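Local coordinates for protein EchA1_1 (Mycobacterium avium subsp. paratuberculosis, PDB 3R9T) that probably catalyses the reversible hydration of enoyl-CoA thioesters to 3-hydroxyacyl-CoA in fatty acid metabolism, at residues 24-27 with 28-31; 90-93 with 94-98; 157-160 with 161-165; 185-188 with 189-193; 228-231 with 232-235. All coordinates share one frame; numbering follows the deposited sequence. Where two conformers were deposited one is given.

Interaction 1 (24-27 with 28-31); sequences INRP and EARN
Asn31 turns its CG away from its own carbonyl carbon (chi1 -72°), which swings the amide back over the loop and carries OD1 to the backbone of Arg26. There OD1 accepts from Arg26 N at 2.9 Å, the donor standing almost in line with the side-chain C=O, although the hydrogen bond is bent at the hydrogen (138°). The exchange is mutual, since Asn31 N returns a bond to Arg26 O at 2.8 Å. Arg26 O also accepts from Ala29 N at 2.9 Å, and its two donors arrive over opposite faces of the carbonyl plane, so this oxygen is gripped from both sides. Beyond it Arg30 N closes on Pro27 O at 3.0 Å. Pro27, with its phi fixed by the ring, suits the start of such a tight turn. Arg26 bends at chi3 (71°), bringing its guanidinium over Ala29, whose CB lies against one face and comes within 3.5 Å of NH2. A methyl is small enough to fit there, while the charged end reaches Asp72 in a salt bridge. On the apolar side Ile24 CG2 rests 3.8 Å from Asn31 CB. Asn31 ND2 is spent on the carbonyls of Ala62 and Ser66. The buried amide therefore uses both its acceptor and its donor on main chain, and an asparagine here ties the loop after strand 19-24 to the loop after strand 56-61.

Interaction 2 (90-93 with 94-98); sequences WGFA and GYVRH
Trp90 and His98 stack face to face across the turn, and the tryptophan can be followed outward atom by atom. Its CB sits 3.8 Å from Gly94 O. CG lies over ND1 and CG of His98, CD1 over CG and CD2, and NE1 near NE2, while CD2 comes to 3.3 Å from His98 ND1. Further out CE2 meets CE1 and NE2, and in the six-membered ring CZ2 and CH2 still keep CE1 of His98 as their neighbour. The centroids of the five-membered ring and the imidazole are 3.5 Å apart with planes only 11° from parallel. The imidazole cannot easily turn, because ND1 donates to Gly94 O at 2.8 Å with the oxygen lying in the ring plane. Histidine thus supplies a flat face and an in-plane N-H at once. The backbone follows the same fold-back: Arg97 N bonds to Trp90 O at 3.0 Å, and Phe92 O accepts from both Tyr95 N and Val96 N. Gly91 and Gly94 take positive phi, which glycine adopts readily. Val96 CG2 touches Phe92 CB at 3.7 Å. This compact, irregular turn of a crotonase-type fold lies beside the benzoic acid pocket, the side chain of Phe92 coming to about 4 Å from the ligand.

Interaction 3 (157-160 with 161-165); sequences LPRK and VAMRL
Leu157 and Pro158 make the apolar contacts that fold the entry of the helix onto its first turns. Leu157 CB rests on Ala162 CB at 4.0 Å; its CD1 reaches Leu165 CD1 at 4.1 Å in one of the two conformers of Leu165, a less certain contact. Pro158 CB meets Val161 CG2, also at 4.0 Å; CG2 lies anti to the carbonyl carbon of Val161, placing this methyl beside its own N, on the side of Pro158. Small Ala162 lets the chain before the helix come close. The hydrogen bonds are those of a regular alpha-helix. Ala162 N donates to Pro158 O at 2.8 Å, nearly straight at 171°, followed by Met163 N to Arg159 O and Arg164 N to Lys160 O. Proline suits the N-cap position, for its missing N-H costs nothing before the first turn and its carbonyl opens the series. The longer side chains form the third group. In one modelled conformer of Met163, and so only tentatively, its CE lies at the edge of the Arg159 guanidinium, 3.8 Å from NH1. Lys160 makes polar bonds instead, sending NZ to the carbonyls of Ala120 and Ser123 and to OE1 of Gln156, all of the second subunit. Helix 159-168 thus packs through Ala162 on helix 149-156 and through Leu157, Pro158 and Val161 on Trp180 of helix 174-180, while Lys160 faces the subunit interface.

Interaction 4 (185-188 with 189-193); sequences EVVE and AGSVL
Ser191 and Glu188 form the tight part of this contact, where a single carbonyl takes two bonds from one residue. Glu188 O accepts from Ser191 N at 3.0 Å, closing the type II turn, and from Ser191 OG at 2.8 Å. The hydroxyl lies in the carbonyl plane on a lone pair, whereas the N-H comes in tilted 22° from that plane. Ser191 OG stands between its own N and carbonyl carbon (chi1 72°), which directs the hydroxyl back into the turn. Serine occupies the N-cap position, but its hydroxyl spends its proton on the turn and makes no capping bond. Beneath the hydroxyl, Val187 CG2 approaches Ser191 OG to 3.4 Å and the backbone CA of Val192 to 3.8 Å. The valine side chains meet more loosely, CG2 of Val187 standing 4.2 Å from CB of Val192, and both also touch Val127 of strand 125-129. The other side is exposed. Glu188 leads its carboxylate away from the turn, as suits a charged group at the surface, and Ala189 points its methyl away from the turn, against Asp129 and Arg131. Gly190 has the positive phi (88°) that the third position of a type II turn calls for, and its N bonds to Asp129. Altogether this is a beta-to-alpha connection, in which a type II turn carries the edge strand 185-187 of the six-stranded sheet directly into helix 192-204.

Interaction 5 (228-231 with 232-235); sequences GDEP and GWDR
Asp229 lays its CB 3.7 Å from Trp233 NE1, just after Gly228, whose O is bridged to Gly232 N by a water, weakly at the Gly232 end. A second water joins the side chains of Asp229 and Trp233, donating to Asp229 OD2 and accepting from Trp233 NE1 at 3.0 Å. That water lies in the indole plane, where the N-H points. The carboxylate also forms a salt bridge with Arg152, and Asp229 O takes the helical bond from Trp233 N at 2.9 Å. Glu230 bends at chi2 (-58°), which brings OE1 to 3.8 Å from Trp233 CD1, the carboxylate and indole planes 47° apart; its OE2 pairs with Arg97. Glu230 O binds Asp234 N at 2.9 Å. Pro231, lacking an N-H, fits the first turn, where no such donor is required, and its O accepts from Arg235 N. Pro231 CB lies 3.6 Å from Arg235 NH1, at the far end of the extended arginine, whose NE pairs with Asp222 of the second subunit. Acidic residues near this N-terminal helix end would suit the helix dipole, while Glu230 OE2 and Asp234 OD1, 4.9 Å apart, may repel mildly, offset by Arg97.

Along the chain the five contacts follow one another in series, each closing before the next opens, and all belong to one crotonase-type chain. Interactions 1 and 4 leave different strands of the six-stranded sheet, 19-24 and 185-187, with centres about 19 Å apart. Interactions 2 and 5 are directly joined: Arg97 NH2 lies 2.7 Å from Glu230 OE2, and Val96 packs on Trp233. Interactions 4 and 5, about 33 Å apart between centres, lie on opposite sides of the chain's centre. The loop by the ligand pocket is thus tied to helix 230-243, while interactions 3 and 5, about 19 Å apart centre to centre, lie where the second subunit packs.

Interaction 1 (24-27 with 28-31)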
loop_
_atom_site.group_PDB
_atom_site.type_symbol
_atom_site.label_atom_id
_atom_site.label_comp_id
_atom_site.label_asym_id
_atom_site.label_seq_id
_atom_site.Cartn_x
_atom_site.Cartn_y
_atom_site.Cartn_z
ATOM N N ILE B 24 7.616 17.044 -23.476
ATOM C CA ILE B 24 8.967 16.594 -23.772
ATOM C C ILE B 24 9.073 16.652 -25.295
ATOM O O ILE B 24 8.176 16.182 -25.997
ATOM C CB ILE B 24 9.226 15.174 -23.277
ATOM C CG1 ILE B 24 9.063 15.087 -21.754
ATOM C CG2 ILE B 24 10.627 14.734 -23.665
ATOM C CD1 ILE B 24 8.976 13.648 -21.238
ATOM N N ASN B 25 10.165 17.233 -25.785
ATOM C CA ASN B 25 10.285 17.635 -27.179
ATOM C C ASN B 25 11.486 16.990 -27.888
ATOM O O ASN B 25 12.278 17.678 -28.540
ATOM C CB ASN B 25 10.370 19.168 -27.233
ATOM C CG ASN B 25 10.135 19.732 -28.626
ATOM O OD1 ASN B 25 9.347 19.192 -29.401
ATOM N ND2 ASN B 25 10.818 20.831 -28.944
ATOM N N ARG B 26 11.618 15.668 -27.764
ATOM C CA ARG B 26 12.624 14.923 -28.546
ATOM C C ARG B 26 12.047 13.697 -29.243
ATOM O O ARG B 26 12.523 12.577 -29.030
ATOM C CB ARG B 26 13.784 14.475 -27.666
ATOM C CG ARG B 26 14.571 15.586 -27.035
ATOM C CD ARG B 26 15.700 14.981 -26.260
ATOM N NE ARG B 26 16.733 14.424 -27.136
ATOM C CZ ARG B 26 17.432 13.315 -26.889
ATOM N NH1 ARG B 26 17.204 12.588 -25.799
ATOM N NH2 ARG B 26 18.361 12.913 -27.752
ATOM N N PRO B 27 11.031 13.899 -30.094
ATOM C CA PRO B 27 10.409 12.732 -30.702
ATOM C C PRO B 27 11.369 11.934 -31.584
ATOM O O PRO B 27 11.252 10.714 -31.637
ATOM C CB PRO B 27 9.245 13.320 -31.508
ATOM C CG PRO B 27 9.596 14.741 -31.737
ATOM C CD PRO B 27 10.456 15.163 -30.581
ATOM N N GLU B 28 12.327 12.604 -32.229
ATOM C CA GLU B 28 13.366 11.914 -33.012
ATOM C C GLU B 28 14.161 10.895 -32.176
ATOM O O GLU B 28 14.811 10.005 -32.729
ATOM C CB GLU B 28 14.328 12.925 -33.661
ATOM C CG GLU B 28 15.329 13.605 -32.695
ATOM C CD GLU B 28 14.787 14.852 -32.003
ATOM O OE1 GLU B 28 13.557 15.096 -32.038
ATOM O OE2 GLU B 28 15.608 15.592 -31.414
ATOM N N ALA B 29 14.120 11.046 -30.851
ATOM C CA ALA B 29 14.787 10.115 -29.939
ATOM C C ALA B 29 13.809 9.462 -28.957
ATOM O O ALA B 29 14.194 9.087 -27.846
ATOM C CB ALA B 29 15.896 10.836 -29.178
ATOM N N ARG B 30 12.549 9.336 -29.371
ATOM C CA ARG B 30 11.504 8.691 -28.562
ATOM C C ARG B 30 11.315 9.368 -27.212
ATOM O O ARG B 30 10.924 8.737 -26.228
ATOM C CB ARG B 30 11.780 7.189 -28.403
ATOM C CG ARG B 30 11.534 6.474 -29.706
ATOM C CD ARG B 30 12.267 5.169 -30.007
ATOM N NE ARG B 30 12.786 4.234 -28.988
ATOM C CZ ARG B 30 12.135 3.355 -28.206
ATOM N NH1 ARG B 30 12.911 2.575 -27.440
ATOM N NH2 ARG B 30 10.797 3.229 -28.108
ATOM N N ASN B 31 11.584 10.670 -27.199
ATOM C CA ASN B 31 11.394 11.517 -26.033
ATOM C C ASN B 31 12.181 11.017 -24.831
ATOM O O ASN B 31 11.755 11.189 -23.691
ATOM C CB ASN B 31 9.894 11.682 -25.730
ATOM C CG ASN B 31 9.189 12.577 -26.748
ATOM O OD1 ASN B 31 9.736 13.593 -27.185
ATOM N ND2 ASN B 31 7.975 12.203 -27.125
#

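Interaction 2 (90-93 with 94-98)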
loop_
_atom_site.group_PDB
_atom_site.type_symbol
_atom_site.label_atom_id
_atom_site.label_comp_id
_atom_site.label_asym_id
_atom_site.label_seq_id
_atom_site.Cartn_x
_atom_site.Cartn_y
_atom_site.Cartn_z
ATOM N N TRP B 90 16.853 18.011 -8.114
ATOM C CA TRP B 90 15.543 17.673 -8.711
ATOM C C TRP B 90 15.507 16.289 -9.364
ATOM O O TRP B 90 14.446 15.809 -9.779
ATOM C CB TRP B 90 15.130 18.711 -9.757
ATOM C CG TRP B 90 14.826 20.068 -9.194
ATOM C CD1 TRP B 90 14.566 20.382 -7.893
ATOM C CD2 TRP B 90 14.740 21.292 -9.925
ATOM N NE1 TRP B 90 14.331 21.730 -7.769
ATOM C CE2 TRP B 90 14.423 22.310 -9.004
ATOM C CE3 TRP B 90 14.880 21.624 -11.278
ATOM C CZ2 TRP B 90 14.255 23.638 -9.390
ATOM C CZ3 TRP B 90 14.715 22.935 -11.658
ATOM C CH2 TRP B 90 14.414 23.932 -10.722
ATOM N N GLY B 91 16.676 15.667 -9.483
ATOM C CA GLY B 91 16.797 14.354 -10.091
ATOM C C GLY B 91 16.476 14.278 -11.572
ATOM O O GLY B 91 16.452 15.284 -12.300
ATOM N N PHE B 92 16.195 13.050 -11.990
ATOM C CA PHE B 92 15.926 12.678 -13.375
ATOM C C PHE B 92 14.832 13.531 -13.990
ATOM O O PHE B 92 13.784 13.715 -13.387
ATOM C CB PHE B 92 15.525 11.211 -13.366
ATOM C CG PHE B 92 15.295 10.605 -14.711
ATOM C CD1 PHE B 92 16.367 10.100 -15.447
ATOM C CD2 PHE B 92 14.007 10.403 -15.182
ATOM C CE1 PHE B 92 16.155 9.475 -16.655
ATOM C CE2 PHE B 92 13.792 9.779 -16.385
ATOM C CZ PHE B 92 14.880 9.314 -17.130
ATOM N N ALA B 93 15.127 14.101 -15.159
ATOM C CA ALA B 93 14.197 14.927 -15.948
ATOM C C ALA B 93 13.860 16.252 -15.270
ATOM O O ALA B 93 12.936 16.937 -15.677
ATOM C CB ALA B 93 12.893 14.137 -16.313
ATOM N N GLY B 94 14.613 16.609 -14.231
ATOM C CA GLY B 94 14.268 17.759 -13.398
ATOM C C GLY B 94 12.919 17.608 -12.729
ATOM O O GLY B 94 12.306 18.601 -12.362
ATOM N N TYR B 95 12.490 16.363 -12.528
ATOM C CA TYR B 95 11.086 16.054 -12.225
ATOM C C TYR B 95 10.862 15.099 -11.054
ATOM O O TYR B 95 9.997 15.350 -10.232
ATOM C CB TYR B 95 10.415 15.463 -13.474
ATOM C CG TYR B 95 8.899 15.342 -13.431
ATOM C CD1 TYR B 95 8.092 16.407 -13.814
ATOM C CD2 TYR B 95 8.268 14.156 -13.045
ATOM C CE1 TYR B 95 6.722 16.322 -13.801
ATOM C CE2 TYR B 95 6.874 14.067 -13.006
ATOM C CZ TYR B 95 6.103 15.148 -13.432
ATOM O OH TYR B 95 4.723 15.117 -13.413
ATOM N N VAL B 96 11.618 14.001 -10.996
ATOM C CA VAL B 96 11.280 12.892 -10.075
ATOM C C VAL B 96 11.565 13.155 -8.595
ATOM O O VAL B 96 11.027 12.453 -7.722
ATOM C CB VAL B 96 11.905 11.547 -10.484
ATOM C CG1 VAL B 96 11.480 11.149 -11.890
ATOM C CG2 VAL B 96 13.438 11.559 -10.313
ATOM N N ARG B 97 12.414 14.143 -8.316
ATOM C CA ARG B 97 12.663 14.625 -6.952
ATOM C C ARG B 97 12.429 16.135 -6.897
ATOM O O ARG B 97 13.165 16.860 -6.238
ATOM C CB ARG B 97 14.102 14.298 -6.538
ATOM C CG ARG B 97 14.367 14.261 -5.071
ATOM C CD ARG B 97 15.779 13.695 -4.868
ATOM N NE ARG B 97 16.160 13.527 -3.476
ATOM C CZ ARG B 97 17.369 13.132 -3.076
ATOM N NH1 ARG B 97 18.329 12.871 -3.964
ATOM N NH2 ARG B 97 17.629 13.005 -1.778
ATOM N N HIS B 98 11.396 16.592 -7.595
ATOM C CA HIS B 98 11.056 18.004 -7.694
ATOM C C HIS B 98 9.620 18.223 -7.229
ATOM O O HIS B 98 8.714 18.395 -8.029
ATOM C CB HIS B 98 11.217 18.455 -9.139
ATOM C CG HIS B 98 11.181 19.935 -9.335
ATOM N ND1 HIS B 98 11.542 20.510 -10.535
ATOM C CD2 HIS B 98 10.842 20.955 -8.510
ATOM C CE1 HIS B 98 11.428 21.823 -10.437
ATOM N NE2 HIS B 98 11.007 22.119 -9.221
#

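Interaction 3 (157-160 with 161-165)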
loop_
_atom_site.group_PDB
_atom_site.type_symbol
_atom_site.label_atom_id
_atom_site.label_comp_id
_atom_site.label_asym_id
_atom_site.label_seq_id
_atom_site.Cartn_x
_atom_site.Cartn_y
_atom_site.Cartn_z
ATOM N N LEU B 157 1.830 -0.023 -6.375
ATOM C CA LEU B 157 1.230 -1.247 -6.870
ATOM C C LEU B 157 1.288 -2.267 -5.746
ATOM O O LEU B 157 2.143 -2.157 -4.868
ATOM C CB LEU B 157 2.046 -1.781 -8.053
ATOM C CG LEU B 157 1.802 -1.311 -9.479
ATOM C CD1 LEU B 157 2.778 -1.978 -10.421
ATOM C CD2 LEU B 157 0.418 -1.690 -9.899
ATOM N N PRO B 158 0.403 -3.273 -5.755
ATOM C CA PRO B 158 0.519 -4.324 -4.754
ATOM C C PRO B 158 1.916 -4.912 -4.751
ATOM O O PRO B 158 2.542 -5.096 -5.789
ATOM C CB PRO B 158 -0.497 -5.359 -5.216
ATOM C CG PRO B 158 -1.523 -4.557 -5.910
ATOM C CD PRO B 158 -0.746 -3.509 -6.645
ATOM N N ARG B 159 2.407 -5.199 -3.567
ATOM C CA ARG B 159 3.783 -5.603 -3.429
ATOM C C ARG B 159 4.207 -6.708 -4.390
ATOM O O ARG B 159 5.212 -6.564 -5.074
ATOM C CB ARG B 159 4.034 -6.033 -1.996
ATOM C CG ARG B 159 5.252 -6.886 -1.799
ATOM C CD ARG B 159 6.494 -6.081 -1.931
ATOM N NE ARG B 159 6.681 -5.192 -0.792
ATOM C CZ ARG B 159 7.743 -4.410 -0.621
ATOM N NH1 ARG B 159 8.718 -4.397 -1.525
ATOM N NH2 ARG B 159 7.831 -3.635 0.456
ATOM N N LYS B 160 3.481 -7.812 -4.435
ATOM C CA LYS B 160 3.884 -8.910 -5.315
ATOM C C LYS B 160 3.849 -8.518 -6.796
ATOM O O LYS B 160 4.722 -8.910 -7.562
ATOM C CB LYS B 160 3.018 -10.160 -5.077
ATOM C CG LYS B 160 3.709 -11.247 -4.279
ATOM C CD LYS B 160 4.096 -10.810 -2.900
ATOM C CE LYS B 160 4.700 -11.977 -2.143
ATOM N NZ LYS B 160 5.210 -11.535 -0.827
ATOM N N VAL B 161 2.847 -7.744 -7.195
ATOM C CA VAL B 161 2.740 -7.281 -8.573
ATOM C C VAL B 161 3.932 -6.356 -8.921
ATOM O O VAL B 161 4.523 -6.471 -10.015
ATOM C CB VAL B 161 1.388 -6.586 -8.793
ATOM C CG1 VAL B 161 1.261 -6.041 -10.200
ATOM C CG2 VAL B 161 0.248 -7.570 -8.482
ATOM N N ALA B 162 4.275 -5.449 -8.001
ATOM C CA ALA B 162 5.412 -4.552 -8.168
ATOM C C ALA B 162 6.718 -5.320 -8.302
ATOM O O ALA B 162 7.548 -5.028 -9.172
ATOM C CB ALA B 162 5.499 -3.578 -6.989
ATOM N N MET B 163 6.902 -6.317 -7.447
ATOM C CA MET B 163 8.135 -7.090 -7.451
ATOM C C MET B 163 8.282 -7.869 -8.761
ATOM O O MET B 163 9.376 -7.978 -9.290
ATOM C CB MET B 163 8.204 -8.038 -6.252
ATOM C CG MET B 163 9.605 -8.584 -6.000
ATOM S SD MET B 163 10.804 -7.309 -5.531
ATOM C CE MET B 163 9.702 -6.137 -4.712
ATOM N N ARG B 164 7.190 -8.400 -9.300
ATOM C CA ARG B 164 7.302 -9.125 -10.575
ATOM C C ARG B 164 7.772 -8.171 -11.680
ATOM O O ARG B 164 8.658 -8.485 -12.473
ATOM C CB ARG B 164 5.973 -9.776 -10.990
ATOM C CG ARG B 164 6.189 -10.775 -12.137
ATOM C CD ARG B 164 4.917 -11.227 -12.790
ATOM N NE ARG B 164 5.225 -12.259 -13.784
ATOM C CZ ARG B 164 5.784 -12.050 -14.985
ATOM N NH1 ARG B 164 6.080 -10.826 -15.424
ATOM N NH2 ARG B 164 6.033 -13.093 -15.779
ATOM N N LEU B 165 7.170 -6.993 -11.730
ATOM C CA LEU B 165 7.544 -5.995 -12.718
ATOM C C LEU B 165 9.028 -5.583 -12.564
ATOM O O LEU B 165 9.770 -5.470 -13.549
ATOM C CB LEU B 165 6.565 -4.819 -12.582
ATOM C CG LEU B 165 6.596 -3.638 -13.542
ATOM C CD1 LEU B 165 5.275 -2.875 -13.514
ATOM C CD2 LEU B 165 7.726 -2.726 -13.156
#

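Interaction 4 (185-188 with 189-193)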
loop_
_atom_site.group_PDB
_atom_site.type_symbol
_atom_site.label_atom_id
_atom_site.label_comp_id
_atom_site.label_asym_id
_atom_site.label_seq_id
_atom_site.Cartn_x
_atom_site.Cartn_y
_atom_site.Cartn_z
ATOM N N GLU B 185 -6.723 6.431 -15.448
ATOM C CA GLU B 185 -7.668 6.254 -16.525
ATOM C C GLU B 185 -6.990 5.963 -17.863
ATOM O O GLU B 185 -5.850 6.351 -18.108
ATOM C CB GLU B 185 -8.590 7.467 -16.549
ATOM C CG GLU B 185 -8.161 8.579 -17.361
ATOM C CD GLU B 185 -9.290 9.569 -17.567
ATOM O OE1 GLU B 185 -8.966 10.738 -17.747
ATOM O OE2 GLU B 185 -10.489 9.205 -17.538
ATOM N N VAL B 186 -7.709 5.205 -18.685
ATOM C CA VAL B 186 -7.272 4.800 -19.998
ATOM C C VAL B 186 -8.235 5.443 -20.961
ATOM O O VAL B 186 -9.456 5.370 -20.754
ATOM C CB VAL B 186 -7.278 3.269 -20.152
ATOM C CG1 VAL B 186 -6.764 2.878 -21.516
ATOM C CG2 VAL B 186 -6.370 2.629 -19.082
ATOM N N VAL B 187 -7.689 6.070 -21.996
ATOM C CA VAL B 187 -8.504 6.802 -22.938
ATOM C C VAL B 187 -8.233 6.391 -24.372
ATOM O O VAL B 187 -7.206 5.797 -24.697
ATOM C CB VAL B 187 -8.310 8.318 -22.769
ATOM C CG1 VAL B 187 -8.636 8.727 -21.329
ATOM C CG2 VAL B 187 -6.891 8.740 -23.162
ATOM N N GLU B 188 -9.196 6.710 -25.224
ATOM C CA GLU B 188 -9.058 6.437 -26.634
ATOM C C GLU B 188 -7.800 7.028 -27.236
ATOM O O GLU B 188 -7.387 8.140 -26.897
ATOM C CB GLU B 188 -10.269 6.964 -27.388
ATOM C CG GLU B 188 -11.412 5.997 -27.435
ATOM C CD GLU B 188 -12.277 6.263 -28.634
ATOM O OE1 GLU B 188 -12.455 5.344 -29.466
ATOM O OE2 GLU B 188 -12.736 7.416 -28.769
ATOM N N ALA B 189 -7.221 6.260 -28.151
ATOM C CA ALA B 189 -6.050 6.650 -28.906
ATOM C C ALA B 189 -6.169 8.094 -29.380
ATOM O O ALA B 189 -7.161 8.475 -30.005
ATOM C CB ALA B 189 -5.862 5.715 -30.104
ATOM N N GLY B 190 -5.146 8.876 -29.046
ATOM C CA GLY B 190 -5.007 10.272 -29.463
ATOM C C GLY B 190 -5.653 11.340 -28.588
ATOM O O GLY B 190 -5.471 12.537 -28.847
ATOM N N SER B 191 -6.402 10.929 -27.563
ATOM C CA SER B 191 -7.187 11.882 -26.746
ATOM C C SER B 191 -6.554 12.181 -25.379
ATOM O O SER B 191 -7.195 12.804 -24.520
ATOM C CB SER B 191 -8.629 11.378 -26.540
ATOM O OG SER B 191 -8.704 10.272 -25.653
ATOM N N VAL B 192 -5.304 11.766 -25.174
ATOM C CA VAL B 192 -4.726 11.809 -23.814
ATOM C C VAL B 192 -4.560 13.231 -23.259
ATOM O O VAL B 192 -4.824 13.461 -22.080
ATOM C CB VAL B 192 -3.420 10.984 -23.649
ATOM C CG1 VAL B 192 -2.181 11.771 -24.106
ATOM C CG2 VAL B 192 -3.264 10.581 -22.189
ATOM N N LEU B 193 -4.191 14.198 -24.096
ATOM C CA LEU B 193 -4.058 15.563 -23.594
ATOM C C LEU B 193 -5.400 16.160 -23.180
ATOM O O LEU B 193 -5.518 16.747 -22.093
ATOM C CB LEU B 193 -3.344 16.467 -24.598
ATOM C CG LEU B 193 -3.070 17.891 -24.093
ATOM C CD1 LEU B 193 -2.344 17.920 -22.726
ATOM C CD2 LEU B 193 -2.285 18.685 -25.137
#

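Interaction 5 (228-231 with 232-235)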
loop_
_atom_site.group_PDB
_atom_site.type_symbol
_atom_site.label_atom_id
_atom_site.label_comp_id
_atom_site.label_asym_id
_atom_site.label_seq_id
_atom_site.Cartn_x
_atom_site.Cartn_y
_atom_site.Cartn_z
ATOM N N GLY B 228 9.922 10.908 3.436
ATOM C CA GLY B 228 9.915 9.455 3.409
ATOM C C GLY B 228 10.698 8.836 2.264
ATOM O O GLY B 228 11.071 7.663 2.342
ATOM N N ASP B 229 10.957 9.609 1.203
ATOM C CA ASP B 229 11.730 9.107 0.059
ATOM C C ASP B 229 13.247 9.131 0.254
ATOM O O ASP B 229 13.988 8.504 -0.522
ATOM C CB ASP B 229 11.421 9.913 -1.203
ATOM C CG ASP B 229 10.040 9.665 -1.755
ATOM O OD1 ASP B 229 9.339 8.713 -1.306
ATOM O OD2 ASP B 229 9.674 10.451 -2.671
ATOM N N GLU B 230 13.719 9.849 1.264
ATOM C CA GLU B 230 15.154 10.076 1.407
ATOM C C GLU B 230 15.967 8.780 1.565
ATOM O O GLU B 230 16.993 8.621 0.902
ATOM C CB GLU B 230 15.434 11.108 2.498
ATOM C CG GLU B 230 14.866 12.481 2.108
ATOM C CD GLU B 230 15.443 12.988 0.787
ATOM O OE1 GLU B 230 14.685 13.197 -0.188
ATOM O OE2 GLU B 230 16.675 13.147 0.708
ATOM N N PRO B 231 15.474 7.821 2.366
ATOM C CA PRO B 231 16.218 6.563 2.457
ATOM C C PRO B 231 16.252 5.808 1.131
ATOM O O PRO B 231 17.276 5.232 0.795
ATOM C CB PRO B 231 15.463 5.777 3.536
ATOM C CG PRO B 231 14.811 6.844 4.363
ATOM C CD PRO B 231 14.403 7.890 3.371
ATOM N N GLY B 232 15.148 5.834 0.397
ATOM C CA GLY B 232 15.090 5.239 -0.936
ATOM C C GLY B 232 16.089 5.847 -1.893
ATOM O O GLY B 232 16.782 5.120 -2.608
ATOM N N TRP B 233 16.157 7.179 -1.920
ATOM C CA TRP B 233 17.142 7.860 -2.762
ATOM C C TRP B 233 18.561 7.503 -2.357
ATOM O O TRP B 233 19.408 7.242 -3.209
ATOM C CB TRP B 233 16.962 9.371 -2.729
ATOM C CG TRP B 233 15.738 9.851 -3.474
ATOM C CD1 TRP B 233 14.698 10.576 -2.949
ATOM C CD2 TRP B 233 15.423 9.659 -4.869
ATOM N NE1 TRP B 233 13.762 10.828 -3.914
ATOM C CE2 TRP B 233 14.181 10.289 -5.101
ATOM C CE3 TRP B 233 16.058 9.011 -5.938
ATOM C CZ2 TRP B 233 13.559 10.298 -6.353
ATOM C CZ3 TRP B 233 15.430 9.020 -7.194
ATOM C CH2 TRP B 233 14.189 9.649 -7.381
ATOM N N ASP B 234 18.823 7.544 -1.057
ATOM C CA ASP B 234 20.140 7.209 -0.526
ATOM C C ASP B 234 20.560 5.785 -0.914
ATOM O O ASP B 234 21.689 5.584 -1.381
ATOM C CB ASP B 234 20.147 7.361 0.991
ATOM C CG ASP B 234 20.071 8.806 1.446
ATOM O OD1 ASP B 234 20.175 9.728 0.608
ATOM O OD2 ASP B 234 19.905 9.012 2.667
ATOM N N ARG B 235 19.654 4.812 -0.744
ATOM C CA ARG B 235 19.942 3.401 -1.117
ATOM C C ARG B 235 20.136 3.242 -2.605
ATOM O O ARG B 235 21.022 2.522 -3.036
ATOM C CB ARG B 235 18.864 2.439 -0.629
ATOM C CG ARG B 235 18.882 2.276 0.858
ATOM C CD ARG B 235 17.870 1.267 1.329
ATOM N NE ARG B 235 17.780 1.338 2.779
ATOM C CZ ARG B 235 16.744 1.812 3.469
ATOM N NH1 ARG B 235 15.636 2.210 2.854
ATOM N NH2 ARG B 235 16.805 1.857 4.798
HETATM O O HOH W 1 12.145 5.593 0.986
HETATM O O HOH W 2 11.473 12.615 -3.354
#